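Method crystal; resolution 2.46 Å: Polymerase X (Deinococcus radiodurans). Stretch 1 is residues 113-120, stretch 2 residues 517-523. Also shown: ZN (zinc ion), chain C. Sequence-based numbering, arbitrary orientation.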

# COMPACT_ATOMS: atom_id res chain seq x y z
N LEU A 113 -13.57 -13.95 -3.38
CA LEU A 113 -12.26 -13.52 -3.85
C LEU A 113 -11.38 -13.19 -2.65
O LEU A 113 -10.23 -13.61 -2.57
N TRP A 114 -11.95 -12.45 -1.70
CA TRP A 114 -11.24 -12.07 -0.49
C TRP A 114 -10.77 -13.31 0.28
O TRP A 114 -9.61 -13.40 0.66
N LEU A 115 -11.67 -14.27 0.48
CA LEU A 115 -11.33 -15.48 1.21
C LEU A 115 -10.33 -16.34 0.44
O LEU A 115 -9.65 -17.18 1.01
N ALA A 116 -10.24 -16.10 -0.87
CA ALA A 116 -9.31 -16.84 -1.72
C ALA A 116 -7.95 -16.14 -1.81
O ALA A 116 -7.04 -16.63 -2.48
N GLY A 117 -7.81 -15.00 -1.14
CA GLY A 117 -6.55 -14.28 -1.10
C GLY A 117 -6.35 -13.27 -2.22
O GLY A 117 -5.23 -12.81 -2.46
N ILE A 118 -7.44 -12.93 -2.90
CA ILE A 118 -7.39 -11.93 -3.97
C ILE A 118 -7.89 -10.59 -3.43
O ILE A 118 -9.09 -10.41 -3.24
N ASP A 119 -6.97 -9.66 -3.21
CA ASP A 119 -7.27 -8.46 -2.45
C ASP A 119 -7.04 -7.15 -3.20
O ASP A 119 -7.16 -6.07 -2.62
N SER A 120 -6.69 -7.22 -4.48
CA SER A 120 -6.47 -6.00 -5.26
C SER A 120 -6.70 -6.20 -6.75
O SER A 120 -6.73 -7.33 -7.24
N ALA A 517 -1.31 -6.25 5.81
CA ALA A 517 -1.89 -7.35 5.04
C ALA A 517 -3.29 -7.76 5.50
O ALA A 517 -3.51 -8.05 6.68
N HIS A 518 -4.23 -7.80 4.57
CA HIS A 518 -5.57 -8.30 4.85
C HIS A 518 -5.75 -9.71 4.29
O HIS A 518 -6.82 -10.30 4.37
N VAL A 519 -4.66 -10.24 3.75
CA VAL A 519 -4.65 -11.50 3.04
C VAL A 519 -3.20 -11.99 3.05
O VAL A 519 -2.29 -11.18 3.09
N PRO A 520 -2.99 -13.32 3.03
CA PRO A 520 -1.63 -13.85 3.14
C PRO A 520 -0.67 -13.28 2.08
O PRO A 520 0.48 -12.97 2.39
N GLY A 521 -1.15 -13.13 0.86
CA GLY A 521 -0.33 -12.58 -0.21
C GLY A 521 0.02 -11.13 0.05
O GLY A 521 0.95 -10.59 -0.55
N GLY A 522 -0.72 -10.49 0.95
CA GLY A 522 -0.48 -9.10 1.30
C GLY A 522 0.85 -8.91 2.00
O GLY A 522 1.37 -7.79 2.05
N LEU A 523 1.41 -10.00 2.52
CA LEU A 523 2.69 -9.95 3.21
C LEU A 523 3.84 -9.71 2.23
O LEU A 523 4.93 -9.30 2.63

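The two stretches lie about 400 residues apart in the chain and meet in a small contact, which buries 265 Å² counting both sides. No direct hydrogen bond joins them. Side-chain packing and one bridging water make the contact.

Val519 is the centre. It has the largest covered area, 82 Å², and its CA-to-CB bond points toward stretch 1. Its chi1 is 133°, between the usual wells. The two methyls reach different backbone carbonyls. Val519 CG2 lies 3.5 Å from Trp114 O, and Val519 CG1 lies 3.3 Å from Gly117 O. The valine therefore sits against the end of the helix that contains Trp114. Val519 CB is also 4.2 Å from Asp119 CB, a looser contact.

The backbone of stretch 1 turns at this point. Gly117 is the first residue to leave helical angles, and its positive phi of 90° belongs to a Schellman motif. Ile118 N bonds to Leu113 O at 2.9 Å, and Gly117 N bonds to Trp114 O at 3.0 Å. Trp114 O thus takes a hydrogen bond within its own stretch while the valine methyl rests against it. Gly117 has no side chain, and Gly117 CA is 5.3 Å from Val519 CA. A CB here would be jammed against the carbonyl O of Ala116, which by itself calls for glycine.

Trp114 has 52 Å² covered. Its CA-to-CB bond points sideways, but the end of the side chain comes nearer to stretch 2. Chi1 is -153° (t) and chi2 is -104°. Trp114 CZ2 is 3.6 Å from His518 CB. The approach is oblique, and the contact is van der Waals. The indole NE1 is hydrogen-bonded elsewhere in the structure.

His518 has 41 Å² covered and its CA-to-CB bond points toward stretch 1. Chi1 is -76° (m) and chi2 is 74°. His518 NE2 binds ZN at 2.1 Å, and three atoms from elsewhere in the structure complete the set of ligands. ND1 is hydrogen-bonded to a residue adjoining one of the stretches. Both ring nitrogens are therefore engaged, while CB packs on the tryptophan.

The CA-to-CB bond of Asp119 also points toward stretch 2, with chi1 of 69° (p) and chi2 of -28°. Its carboxylate makes no direct hydrogen bond across the contact. Water 1 fills that role. It donates to Asp119 OD2 at 2.7 Å and accepts from His518 N at 3.1 Å, so the acid is linked to the backbone of the other stretch. Asp119 OD2 is also 4.4 Å from Gly522 CA, at the margin of the contact. Gly522 N bonds to Val519 O at 2.7 Å within stretch 2.

Several side chains take no part. The CA-to-CB bonds of Leu115, Ala116 and Ile118 point away from stretch 2. Leu113, Ser120 and Leu523 are out of reach. Ser120 instead caps a backbone N just past the stretch.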

# COMPACT_ATOMS: atom_id res chain seq x y z
CB LEU A 113 -12.37 -12.29 -4.78
CG LEU A 113 -13.03 -12.48 -6.15
CD1 LEU A 113 -13.04 -11.16 -6.91
CD2 LEU A 113 -12.33 -13.55 -6.95
CB TRP A 114 -12.12 -11.19 0.41
CG TRP A 114 -11.35 -10.26 1.28
CD1 TRP A 114 -11.12 -10.39 2.62
CD2 TRP A 114 -10.71 -9.03 0.88
NE1 TRP A 114 -10.37 -9.33 3.08
CE2 TRP A 114 -10.11 -8.49 2.04
CE3 TRP A 114 -10.58 -8.36 -0.33
CZ2 TRP A 114 -9.39 -7.29 2.00
CZ3 TRP A 114 -9.87 -7.17 -0.36
CH2 TRP A 114 -9.28 -6.65 0.80
CB LEU A 115 -12.58 -16.30 1.55
CG LEU A 115 -13.62 -15.64 2.45
CD1 LEU A 115 -14.82 -16.56 2.60
CD2 LEU A 115 -13.05 -15.26 3.80
CB ALA A 116 -9.89 -17.03 -3.11
CB ILE A 118 -8.20 -12.37 -5.19
CG1 ILE A 118 -7.65 -13.70 -5.72
CG2 ILE A 118 -8.15 -11.30 -6.27
CD1 ILE A 118 -8.42 -14.26 -6.89
CB ASP A 119 -6.42 -8.44 -1.17
CG ASP A 119 -4.94 -8.22 -1.45
OD1 ASP A 119 -4.48 -8.60 -2.56
OD2 ASP A 119 -4.23 -7.68 -0.58
CB SER A 120 -5.07 -5.44 -5.02
OG SER A 120 -4.07 -6.31 -5.53
CB ALA A 517 -0.95 -8.55 5.06
CB HIS A 518 -6.61 -7.35 4.27
CG HIS A 518 -6.79 -6.10 5.07
ND1 HIS A 518 -5.87 -5.08 5.08
CD2 HIS A 518 -7.78 -5.71 5.91
CE1 HIS A 518 -6.28 -4.12 5.87
NE2 HIS A 518 -7.44 -4.48 6.39
CB VAL A 519 -5.18 -11.30 1.60
CG1 VAL A 519 -4.27 -11.98 0.57
CG2 VAL A 519 -6.62 -11.78 1.49
CB PRO A 520 -1.82 -15.36 2.92
CG PRO A 520 -3.23 -15.62 3.27
CD PRO A 520 -4.00 -14.38 2.89
CB LEU A 523 2.93 -11.24 4.00
CG LEU A 523 1.94 -11.52 5.13
CD1 LEU A 523 2.07 -12.95 5.63
CD2 LEU A 523 2.13 -10.54 6.28
ZN ZN C . -8.82 -3.35 7.50
O HOH W 1 -3.58 -6.65 1.81